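Excinuclease ABC, subunit A. (PDB 2VF7) probably binds DNA and takes part in damage recognition and excision repair as a zinc-containing, ATP-hydrolysing member of the UvrA family of ABC proteins. Local coordinates at residues A[361-365]-A[366-370]; A[396-399]-A[400-403]; A[410-414]-A[415-419]; A[439-442]-A[443-446]. The protein carries 1 engineered substitution. All coordinates share one frame; numbering follows the deposited sequence. Where two conformers were deposited one is given.

Contact 1: residues A[361-365]-A[366-370]; sequences DVLLH and LGLGY. With ADP (adenosine-5'-diphosphate), chain D.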
loop_
_atom_site.group_PDB
_atom_site.type_symbol
_atom_site.label_atom_id
_atom_site.label_comp_id
_atom_site.label_asym_id
_atom_site.label_seq_id
_atom_site.Cartn_x
_atom_site.Cartn_y
_atom_site.Cartn_z
ATOM N N ASP A 361 30.693 -7.889 -8.413
ATOM C CA ASP A 361 31.065 -8.782 -9.525
ATOM C C ASP A 361 29.883 -9.094 -10.444
ATOM O O ASP A 361 30.044 -9.173 -11.660
ATOM C CB ASP A 361 31.718 -10.084 -9.016
ATOM C CG ASP A 361 33.258 -10.032 -9.039
ATOM O OD1 ASP A 361 33.853 -9.183 -9.747
ATOM O OD2 ASP A 361 33.892 -10.862 -8.351
ATOM N N VAL A 362 28.708 -9.265 -9.846
ATOM C CA VAL A 362 27.451 -9.475 -10.580
ATOM C C VAL A 362 27.153 -8.327 -11.566
ATOM O O VAL A 362 26.853 -8.573 -12.737
ATOM C CB VAL A 362 26.260 -9.683 -9.592
ATOM C CG1 VAL A 362 24.920 -9.580 -10.303
ATOM C CG2 VAL A 362 26.385 -11.020 -8.871
ATOM N N LEU A 363 27.258 -7.090 -11.073
ATOM C CA LEU A 363 27.068 -5.865 -11.860
ATOM C C LEU A 363 28.128 -5.714 -12.949
ATOM O O LEU A 363 27.823 -5.367 -14.094
ATOM C CB LEU A 363 27.134 -4.628 -10.942
ATOM C CG LEU A 363 26.052 -4.213 -9.923
ATOM C CD1 LEU A 363 24.739 -3.846 -10.614
ATOM C CD2 LEU A 363 25.800 -5.238 -8.826
ATOM N N LEU A 364 29.377 -5.978 -12.566
ATOM C CA LEU A 364 30.532 -5.838 -13.438
ATOM C C LEU A 364 30.473 -6.835 -14.588
ATOM O O LEU A 364 30.815 -6.504 -15.732
ATOM C CB LEU A 364 31.811 -6.045 -12.623
ATOM C CG LEU A 364 32.436 -4.878 -11.838
ATOM C CD1 LEU A 364 33.763 -4.449 -12.471
ATOM C CD2 LEU A 364 31.495 -3.686 -11.653
ATOM N N HIS A 365 30.031 -8.052 -14.272
ATOM C CA HIS A 365 29.898 -9.129 -15.253
ATOM C C HIS A 365 28.757 -8.852 -16.241
ATOM O O HIS A 365 28.768 -9.361 -17.364
ATOM C CB HIS A 365 29.729 -10.479 -14.545
ATOM C CG HIS A 365 31.015 -11.056 -14.018
ATOM N ND1 HIS A 365 32.186 -10.329 -13.932
ATOM C CD2 HIS A 365 31.304 -12.287 -13.529
ATOM C CE1 HIS A 365 33.145 -11.093 -13.437
ATOM N NE2 HIS A 365 32.636 -12.287 -13.184
ATOM N N LEU A 366 27.799 -8.024 -15.826
ATOM C CA LEU A 366 26.719 -7.550 -16.712
ATOM C C LEU A 366 27.093 -6.314 -17.507
ATOM O O LEU A 366 26.228 -5.679 -18.117
ATOM C CB LEU A 366 25.403 -7.307 -15.941
ATOM C CG LEU A 366 24.367 -8.420 -16.070
ATOM C CD1 LEU A 366 23.376 -8.382 -14.927
ATOM C CD2 LEU A 366 23.659 -8.337 -17.401
ATOM N N GLY A 367 28.381 -5.975 -17.475
ATOM C CA GLY A 367 28.953 -4.885 -18.264
ATOM C C GLY A 367 28.527 -3.508 -17.804
ATOM O O GLY A 367 28.482 -2.560 -18.604
ATOM N N LEU A 368 28.221 -3.401 -16.512
ATOM C CA LEU A 368 27.615 -2.196 -15.935
ATOM C C LEU A 368 28.601 -1.444 -15.058
ATOM O O LEU A 368 28.186 -0.594 -14.257
ATOM C CB LEU A 368 26.381 -2.566 -15.102
ATOM C CG LEU A 368 25.097 -3.040 -15.781
ATOM C CD1 LEU A 368 24.218 -3.755 -14.769
ATOM C CD2 LEU A 368 24.350 -1.871 -16.418
ATOM N N GLY A 369 29.893 -1.757 -15.218
ATOM C CA GLY A 369 30.954 -1.229 -14.365
ATOM C C GLY A 369 31.454 0.149 -14.751
ATOM O O GLY A 369 32.451 0.631 -14.198
ATOM N N TYR A 370 30.764 0.789 -15.694
ATOM C CA TYR A 370 31.117 2.142 -16.165
ATOM C C TYR A 370 30.233 3.222 -15.525
ATOM O O TYR A 370 30.496 4.420 -15.663
ATOM C CB TYR A 370 31.035 2.220 -17.700
ATOM C CG TYR A 370 29.647 1.940 -18.238
ATOM C CD1 TYR A 370 29.250 0.638 -18.588
ATOM C CD2 TYR A 370 28.719 2.971 -18.378
ATOM C CE1 TYR A 370 27.957 0.387 -19.064
ATOM C CE2 TYR A 370 27.444 2.730 -18.852
ATOM C CZ TYR A 370 27.068 1.443 -19.192
ATOM O OH TYR A 370 25.797 1.235 -19.665
HETATM P PB ADP D . 26.708 4.522 -24.564
HETATM O O1B ADP D . 26.051 3.445 -23.741
HETATM O O2B ADP D . 25.797 5.573 -25.133
HETATM O O3B ADP D . 27.662 3.928 -25.565
HETATM P PA ADP D . 27.331 6.829 -22.916
HETATM O O1A ADP D . 26.404 6.725 -21.749
HETATM O O2A ADP D . 27.047 7.781 -24.033
HETATM O O3A ADP D . 27.635 5.363 -23.529
HETATM O "O5'" ADP D . 28.728 7.319 -22.266
HETATM C "C5'" ADP D . 29.585 6.421 -21.574
HETATM C "C4'" ADP D . 30.258 7.048 -20.363
HETATM O "O4'" ADP D . 29.707 8.327 -20.057
HETATM C "C3'" ADP D . 29.973 6.166 -19.161
HETATM O "O3'" ADP D . 31.126 6.109 -18.326
HETATM C "C2'" ADP D . 28.828 6.862 -18.451
HETATM O "O2'" ADP D . 28.744 6.557 -17.052
HETATM C "C1'" ADP D . 29.107 8.323 -18.748
HETATM N N9 ADP D . 27.850 9.110 -18.717
HETATM C C8 ADP D . 26.928 9.172 -19.707
HETATM N N7 ADP D . 25.895 9.982 -19.380
HETATM C C5 ADP D . 26.157 10.449 -18.137
HETATM C C6 ADP D . 25.477 11.355 -17.176
HETATM N N6 ADP D . 24.289 11.923 -17.499
HETATM N N1 ADP D . 26.079 11.593 -15.984
HETATM C C2 ADP D . 27.260 11.022 -15.650
HETATM N N3 ADP D . 27.933 10.190 -16.475
HETATM C C4 ADP D . 27.443 9.871 -17.707
HETATM O O HOH W 1 31.522 -4.283 -16.487
#
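The carbonyl oxygen of Leu363 is gripped by two backbone N-H groups of the chain that follows it: Leu368 N at 3.1 Å and, in a weak bond, Leu366 N at 3.2 Å. Beside it Gly367 N reaches Leu364 O at 3.0 Å. With Gly367 at a positive phi of 70° as the C-prime residue, this is a Schellman motif that ends helix 345-365. The apolar part of the motif is present as well, for CD1 of Leu363 lies 4.2 Å from CD1 of Leu368, and both leucines rest on Leu388 of helix 382-393. A methyl of Leu364, CD2, sits 3.7 Å from CA of Gly369, where a side chain would find little room. One water bridges Leu364 O and Gly369 N. Beyond the turn, Tyr370 O accepts both ribose hydroxyls of ADP, O2' at 3.1 Å and O3' at 3.2 Å. With CG of Tyr370 between its backbone N and carbonyl carbon (chi1 61°), the ring has O2' at its edge and CD2 3.5 Å from C3', while its OH bonds Glu384. Helix-end carbonyls are thus satisfied by the turn itself, and the ribose hydrogen bonds do not depend on the tyrosine side chain, though its ring packs beside the sugar.

Contact 2: residues A[396-399]-A[400-403]; sequences SNLF and GVVY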
loop_
_atom_site.group_PDB
_atom_site.type_symbol
_atom_site.label_atom_id
_atom_site.label_comp_id
_atom_site.label_asym_id
_atom_site.label_seq_id
_atom_site.Cartn_x
_atom_site.Cartn_y
_atom_site.Cartn_z
ATOM N N SER A 396 19.346 -11.196 -4.326
ATOM C CA SER A 396 18.258 -10.715 -3.493
ATOM C C SER A 396 17.722 -11.828 -2.620
ATOM O O SER A 396 17.088 -11.555 -1.597
ATOM C CB SER A 396 17.130 -10.155 -4.350
ATOM O OG SER A 396 16.129 -11.133 -4.562
ATOM N N ASN A 397 17.967 -13.070 -3.050
ATOM C CA ASN A 397 17.548 -14.286 -2.334
ATOM C C ASN A 397 16.070 -14.677 -2.536
ATOM O O ASN A 397 15.591 -15.631 -1.894
ATOM C CB ASN A 397 17.893 -14.203 -0.833
ATOM C CG ASN A 397 19.154 -14.981 -0.458
ATOM O OD1 ASN A 397 19.359 -15.315 0.717
ATOM N ND2 ASN A 397 19.995 -15.287 -1.446
ATOM N N LEU A 398 15.358 -13.949 -3.413
ATOM C CA LEU A 398 13.977 -14.307 -3.801
ATOM C C LEU A 398 13.900 -15.668 -4.488
ATOM O O LEU A 398 14.737 -15.980 -5.346
ATOM C CB LEU A 398 13.346 -13.274 -4.736
ATOM C CG LEU A 398 12.369 -12.247 -4.183
ATOM C CD1 LEU A 398 11.315 -11.903 -5.241
ATOM C CD2 LEU A 398 11.698 -12.760 -2.926
ATOM N N PHE A 399 12.868 -16.436 -4.121
ATOM C CA PHE A 399 12.684 -17.823 -4.558
ATOM C C PHE A 399 11.226 -18.029 -4.936
ATOM O O PHE A 399 10.352 -17.514 -4.267
ATOM C CB PHE A 399 13.069 -18.803 -3.435
ATOM C CG PHE A 399 12.868 -20.246 -3.796
ATOM C CD1 PHE A 399 13.945 -21.033 -4.171
ATOM C CD2 PHE A 399 11.596 -20.814 -3.779
ATOM C CE1 PHE A 399 13.771 -22.373 -4.526
ATOM C CE2 PHE A 399 11.409 -22.145 -4.135
ATOM C CZ PHE A 399 12.504 -22.927 -4.515
ATOM N N GLY A 400 10.978 -18.776 -6.008
ATOM C CA GLY A 400 9.631 -19.106 -6.448
ATOM C C GLY A 400 8.757 -17.967 -6.959
ATOM O O GLY A 400 7.568 -17.970 -6.707
ATOM N N VAL A 401 9.327 -16.980 -7.650
ATOM C CA VAL A 401 8.520 -15.930 -8.304
ATOM C C VAL A 401 8.742 -16.057 -9.821
ATOM O O VAL A 401 9.640 -16.786 -10.240
ATOM C CB VAL A 401 8.864 -14.456 -7.815
ATOM C CG1 VAL A 401 8.484 -14.228 -6.379
ATOM C CG2 VAL A 401 10.327 -14.098 -8.043
ATOM N N VAL A 402 7.906 -15.393 -10.616
ATOM C CA VAL A 402 8.154 -15.164 -12.040
ATOM C C VAL A 402 8.682 -13.754 -12.292
ATOM O O VAL A 402 8.087 -12.773 -11.844
ATOM C CB VAL A 402 6.873 -15.269 -12.909
ATOM C CG1 VAL A 402 7.263 -15.528 -14.389
ATOM C CG2 VAL A 402 5.948 -16.345 -12.408
ATOM N N TYR A 403 9.783 -13.658 -13.036
ATOM C CA TYR A 403 10.285 -12.365 -13.518
ATOM C C TYR A 403 9.769 -12.086 -14.914
ATOM O O TYR A 403 9.887 -12.923 -15.807
ATOM C CB TYR A 403 11.808 -12.341 -13.502
ATOM C CG TYR A 403 12.374 -12.260 -12.096
ATOM C CD1 TYR A 403 12.985 -13.368 -11.490
ATOM C CD2 TYR A 403 12.281 -11.082 -11.371
ATOM C CE1 TYR A 403 13.507 -13.284 -10.193
ATOM C CE2 TYR A 403 12.782 -10.987 -10.074
ATOM C CZ TYR A 403 13.406 -12.081 -9.492
ATOM O OH TYR A 403 13.908 -11.943 -8.209
HETATM O O HOH W 2 16.063 -12.923 -6.301
#
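The backbone swings round between residues 396-399 and 400-403, their end-to-end directions lying 120° apart, and no direct hydrogen bond joins the two halves. Gly400, with phi at 67°, makes the bend into strand 402-406. Inside it, CD1 of Leu398 meets both methyls of Val401, CG2 at 3.7 Å and CG1 at 3.8 Å, the two side chains crossing at about a right angle. CG2 of Val401 also lies above one face of the Tyr403 ring, near its rim. The phenol OH of Tyr403 comes within 3.8 Å of CB of Leu398; it is hydrogen-bonded to Gln393 and, at 3.0 Å, to a water that also bonds Ser396 OG and, weakly, Leu398 N. Phe399 turns the other way: its CG is anti to the backbone N (chi1 178°), which brings ring atom CD2 to 3.1 Å from Gly400 N and lets the side chain pack on Leu91 of the second subunit. Replacing Phe399 by an alanine takes the ring from beside the Gly400 amide and would probably leave Leu91 of the second subunit without its packing partner. Leu398 and Val401 also meet that subunit, at its Arg64 and Pro93. The strand entered here carries the Walker B sequence of this ABC domain. Apolar contact and a shared water, rather than main-chain bonds, tie the loop to the start of the strand.

Contact 3: residues A[410-414]-A[415-419]; sequences AGLHP and ADTEA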
loop_
_atom_site.group_PDB
_atom_site.type_symbol
_atom_site.label_atom_id
_atom_site.label_comp_id
_atom_site.label_asym_id
_atom_site.label_seq_id
_atom_site.Cartn_x
_atom_site.Cartn_y
_atom_site.Cartn_z
ATOM N N ALA A 410 17.964 -4.595 -25.126
ATOM C CA ALA A 410 17.884 -3.267 -25.714
ATOM C C ALA A 410 19.082 -2.451 -25.242
ATOM O O ALA A 410 19.294 -2.293 -24.031
ATOM C CB ALA A 410 16.592 -2.589 -25.324
ATOM N N GLY A 411 19.862 -1.948 -26.203
ATOM C CA GLY A 411 21.057 -1.168 -25.911
ATOM C C GLY A 411 22.273 -2.037 -25.702
ATOM O O GLY A 411 23.360 -1.536 -25.403
ATOM N N LEU A 412 22.092 -3.343 -25.854
ATOM C CA LEU A 412 23.184 -4.274 -25.735
ATOM C C LEU A 412 23.839 -4.523 -27.072
ATOM O O LEU A 412 23.155 -4.756 -28.079
ATOM C CB LEU A 412 22.718 -5.621 -25.156
ATOM C CG LEU A 412 23.198 -6.073 -23.776
ATOM C CD1 LEU A 412 23.274 -7.558 -23.757
ATOM C CD2 LEU A 412 24.561 -5.510 -23.483
ATOM N N HIS A 413 25.170 -4.492 -27.048
ATOM C CA HIS A 413 26.017 -4.922 -28.148
ATOM C C HIS A 413 26.009 -6.446 -28.285
ATOM O O HIS A 413 25.973 -7.134 -27.266
ATOM C CB HIS A 413 27.446 -4.484 -27.859
ATOM C CG HIS A 413 28.336 -4.510 -29.059
ATOM N ND1 HIS A 413 28.448 -3.441 -29.920
ATOM C CD2 HIS A 413 29.138 -5.479 -29.555
ATOM C CE1 HIS A 413 29.295 -3.747 -30.885
ATOM N NE2 HIS A 413 29.722 -4.979 -30.689
ATOM N N PRO A 414 26.074 -6.984 -29.531
ATOM C CA PRO A 414 26.115 -8.442 -29.711
ATOM C C PRO A 414 27.270 -9.129 -28.986
ATOM O O PRO A 414 27.155 -10.304 -28.646
ATOM C CB PRO A 414 26.262 -8.621 -31.225
ATOM C CG PRO A 414 25.781 -7.368 -31.813
ATOM C CD PRO A 414 26.086 -6.284 -30.826
ATOM N N ALA A 415 28.362 -8.400 -28.746
ATOM C CA ALA A 415 29.508 -8.927 -27.995
ATOM C C ALA A 415 29.193 -9.202 -26.523
ATOM O O ALA A 415 29.965 -9.880 -25.851
ATOM C CB ALA A 415 30.691 -7.992 -28.103
ATOM N N ASP A 416 28.063 -8.688 -26.034
ATOM C CA ASP A 416 27.718 -8.792 -24.623
ATOM C C ASP A 416 26.497 -9.651 -24.280
ATOM O O ASP A 416 26.154 -9.755 -23.110
ATOM C CB ASP A 416 27.535 -7.396 -24.026
ATOM C CG ASP A 416 28.843 -6.609 -23.946
ATOM O OD1 ASP A 416 29.933 -7.222 -23.950
ATOM O OD2 ASP A 416 28.775 -5.362 -23.877
ATOM N N THR A 417 25.861 -10.281 -25.270
ATOM C CA THR A 417 24.616 -11.029 -25.015
ATOM C C THR A 417 24.804 -12.322 -24.203
ATOM O O THR A 417 23.911 -12.710 -23.459
ATOM C CB THR A 417 23.730 -11.278 -26.298
ATOM O OG1 THR A 417 24.089 -12.509 -26.925
ATOM C CG2 THR A 417 23.847 -10.131 -27.296
ATOM N N GLU A 418 25.964 -12.956 -24.329
ATOM C CA GLU A 418 26.347 -14.093 -23.477
ATOM C C GLU A 418 26.402 -13.756 -21.987
ATOM O O GLU A 418 26.172 -14.623 -21.144
ATOM C CB GLU A 418 27.672 -14.678 -23.946
ATOM C CG GLU A 418 27.540 -16.057 -24.592
ATOM C CD GLU A 418 26.663 -16.091 -25.857
ATOM O OE1 GLU A 418 26.595 -17.171 -26.486
ATOM O OE2 GLU A 418 26.054 -15.061 -26.238
ATOM N N ALA A 419 26.689 -12.493 -21.673
ATOM C CA ALA A 419 26.684 -12.005 -20.294
ATOM C C ALA A 419 25.252 -11.803 -19.795
ATOM O O ALA A 419 24.958 -12.014 -18.610
ATOM C CB ALA A 419 27.472 -10.712 -20.195
#
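Leu412 lays its forked end over Asp416, with CD2 3.6 Å from CB of Asp416 and CD1 3.7 Å from Asp416 O, the two side chains crossing at about a right angle. His413 leans instead on the next two residues. Its CG stands anti to its own backbone N (chi1 -163°), and from there CD2 at the ring edge reaches CB of Ala415 at 3.3 Å, while CD of Pro414 sits above one ring face near the rim. Asp416 N closes the turn with a nearly straight hydrogen bond to His413 O, 2.9 Å long at 160°. Pro414 and Ala415 occupy the middle of this tight turn, which leads into helix 417-428. By sequence and position, just after the Walker B strand, residues 410-414 correspond to the D-loop of ABC ATPases, and they meet the P-loop of the other nucleotide site in the chain: Gly411 O bonds Ser532 OG, and His413 ND1 bonds Gly530 O weakly. An alanine at His413 would be likely to leave Gly530 O without this donor and to open a gap beside Pro414 and Ala415. Just past the turn, CG2 of Thr417 lies against two carbonyl oxygens, 3.6 Å from Pro414 O and 3.7 Å from His413 O. Thr417 OG1 makes a weak bond to Glu418 OE2, and the second carboxylate oxygen of Glu418 pairs with Arg446 in a salt bridge.

Contact 4: residues A[439-442]-A[443-446]; sequences HDLD and VIRR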
loop_
_atom_site.group_PDB
_atom_site.type_symbol
_atom_site.label_atom_id
_atom_site.label_comp_id
_atom_site.label_asym_id
_atom_site.label_seq_id
_atom_site.Cartn_x
_atom_site.Cartn_y
_atom_site.Cartn_z
ATOM N N HIS A 439 13.038 -9.458 -29.092
ATOM C CA HIS A 439 13.198 -9.504 -30.548
ATOM C C HIS A 439 14.549 -10.064 -30.984
ATOM O O HIS A 439 14.687 -10.547 -32.105
ATOM C CB HIS A 439 12.978 -8.118 -31.143
ATOM C CG HIS A 439 11.559 -7.672 -31.070
ATOM N ND1 HIS A 439 11.136 -6.678 -30.217
ATOM C CD2 HIS A 439 10.454 -8.112 -31.719
ATOM C CE1 HIS A 439 9.834 -6.501 -30.365
ATOM N NE2 HIS A 439 9.394 -7.368 -31.261
ATOM N N ASP A 440 15.538 -9.990 -30.096
ATOM C CA ASP A 440 16.890 -10.496 -30.371
ATOM C C ASP A 440 16.864 -11.977 -30.707
ATOM O O ASP A 440 16.435 -12.793 -29.895
ATOM C CB ASP A 440 17.797 -10.271 -29.161
ATOM C CG ASP A 440 19.269 -10.275 -29.520
ATOM O OD1 ASP A 440 19.695 -11.114 -30.331
ATOM O OD2 ASP A 440 20.022 -9.432 -28.989
ATOM N N LEU A 441 17.329 -12.314 -31.907
ATOM C CA LEU A 441 17.352 -13.690 -32.394
ATOM C C LEU A 441 18.354 -14.565 -31.634
ATOM O O LEU A 441 18.183 -15.774 -31.538
ATOM C CB LEU A 441 17.664 -13.710 -33.894
ATOM C CG LEU A 441 16.650 -13.095 -34.870
ATOM C CD1 LEU A 441 17.218 -13.141 -36.286
ATOM C CD2 LEU A 441 15.276 -13.769 -34.809
ATOM N N ASP A 442 19.400 -13.939 -31.111
ATOM C CA ASP A 442 20.378 -14.611 -30.254
ATOM C C ASP A 442 19.801 -15.102 -28.922
ATOM O O ASP A 442 20.248 -16.132 -28.414
ATOM C CB ASP A 442 21.569 -13.693 -29.985
ATOM C CG ASP A 442 22.713 -13.944 -30.935
ATOM O OD1 ASP A 442 23.395 -14.977 -30.760
ATOM O OD2 ASP A 442 22.927 -13.113 -31.846
ATOM N N VAL A 443 18.836 -14.364 -28.361
ATOM C CA VAL A 443 18.151 -14.769 -27.134
ATOM C C VAL A 443 17.051 -15.788 -27.435
ATOM O O VAL A 443 17.037 -16.877 -26.851
ATOM C CB VAL A 443 17.553 -13.576 -26.349
ATOM C CG1 VAL A 443 16.751 -14.085 -25.119
ATOM C CG2 VAL A 443 18.650 -12.566 -25.933
ATOM N N ILE A 444 16.138 -15.437 -28.343
ATOM C CA ILE A 444 15.128 -16.374 -28.841
ATOM C C ILE A 444 15.705 -17.782 -29.069
ATOM O O ILE A 444 15.135 -18.765 -28.610
ATOM C CB ILE A 444 14.453 -15.833 -30.128
ATOM C CG1 ILE A 444 13.782 -14.490 -29.840
ATOM C CG2 ILE A 444 13.416 -16.815 -30.650
ATOM C CD1 ILE A 444 13.437 -13.691 -31.078
ATOM N N ARG A 445 16.849 -17.866 -29.746
ATOM C CA ARG A 445 17.534 -19.139 -30.041
ATOM C C ARG A 445 17.958 -19.950 -28.793
ATOM O O ARG A 445 18.077 -21.166 -28.852
ATOM C CB ARG A 445 18.754 -18.861 -30.916
ATOM C CG ARG A 445 19.142 -19.956 -31.899
ATOM C CD ARG A 445 20.204 -19.445 -32.908
ATOM N NE ARG A 445 19.633 -19.054 -34.205
ATOM C CZ ARG A 445 19.736 -17.847 -34.763
ATOM N NH1 ARG A 445 20.416 -16.867 -34.169
ATOM N NH2 ARG A 445 19.167 -17.630 -35.946
ATOM N N ARG A 446 18.184 -19.284 -27.669
ATOM C CA ARG A 446 18.710 -19.972 -26.484
ATOM C C ARG A 446 17.636 -20.306 -25.429
ATOM O O ARG A 446 17.922 -20.925 -24.394
ATOM C CB ARG A 446 19.866 -19.170 -25.884
ATOM C CG ARG A 446 21.114 -19.179 -26.787
ATOM C CD ARG A 446 22.040 -20.355 -26.473
ATOM N NE ARG A 446 22.565 -20.213 -25.116
ATOM C CZ ARG A 446 23.745 -19.677 -24.820
ATOM N NH1 ARG A 446 24.552 -19.256 -25.790
ATOM N NH2 ARG A 446 24.126 -19.576 -23.554
#
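Two first torsions bring the key groups to this short helix: in Ile444, CG1 stands beside the backbone N (chi1 -59°), laying the chain against the carbonyl of Asp440, and in Asp440, CG is anti to the backbone N (chi1 -159°), turning the carboxylate to the helix start. CG1 of Ile444 lies 3.1 Å from Asp440 O, the oxygen that also receives Ile444 N at 3.1 Å, almost straight (164°), together with a weak bond from Val443 N. The carboxylate caps the turn: OD1 of Asp440 accepts Asp442 N at 2.9 Å on its anti side. This is an N-cap, and its negative charge is probably favoured by the helix dipole. One residue on, Arg445 N bonds Leu441 O at 3.1 Å, and NH1 of Arg445 lies 3.6 Å from the same oxygen, while NH2 makes a weak bond to Leu485 O. CD2 of Leu441 meets CD1 of Ile444 at 4.2 Å. Arg446 runs its CG along Asp442 O at 3.6 Å. Just before the helix, His439, in the position of the H-loop histidine of ABC ATPases, makes weak bonds to Glu407 and to Lys49, an ADP-binding residue. Leu441 and Ile444 pack on Leu485 of helix 480-487, Ile444 also on Val40 and Thr42 of strand 38-42, and Val443 touches Leu420 of helix 417-428.

In the fold
All four contacts are local and partly buried, in series along the chain. Contact 4 spans the short helix 441-444 and has the most exposed residues, three, whereas contacts 2 and 3 have none among those that touch. Contacts 1 and 3 meet, His365 O lying 3.4 Å from CB of Ala419, and contacts 3 and 4 meet along helix 417-428. Contact 2 stands apart and packs against the second subunit; its chemistry is apolar with one shared water, whereas the other three use main-chain bonds to end or begin helices. Contacts 1 and 3 face the site of the second ADP, one by holding the ribose and the other by meeting the P-loop, while contact 4 includes His439, beside the first site.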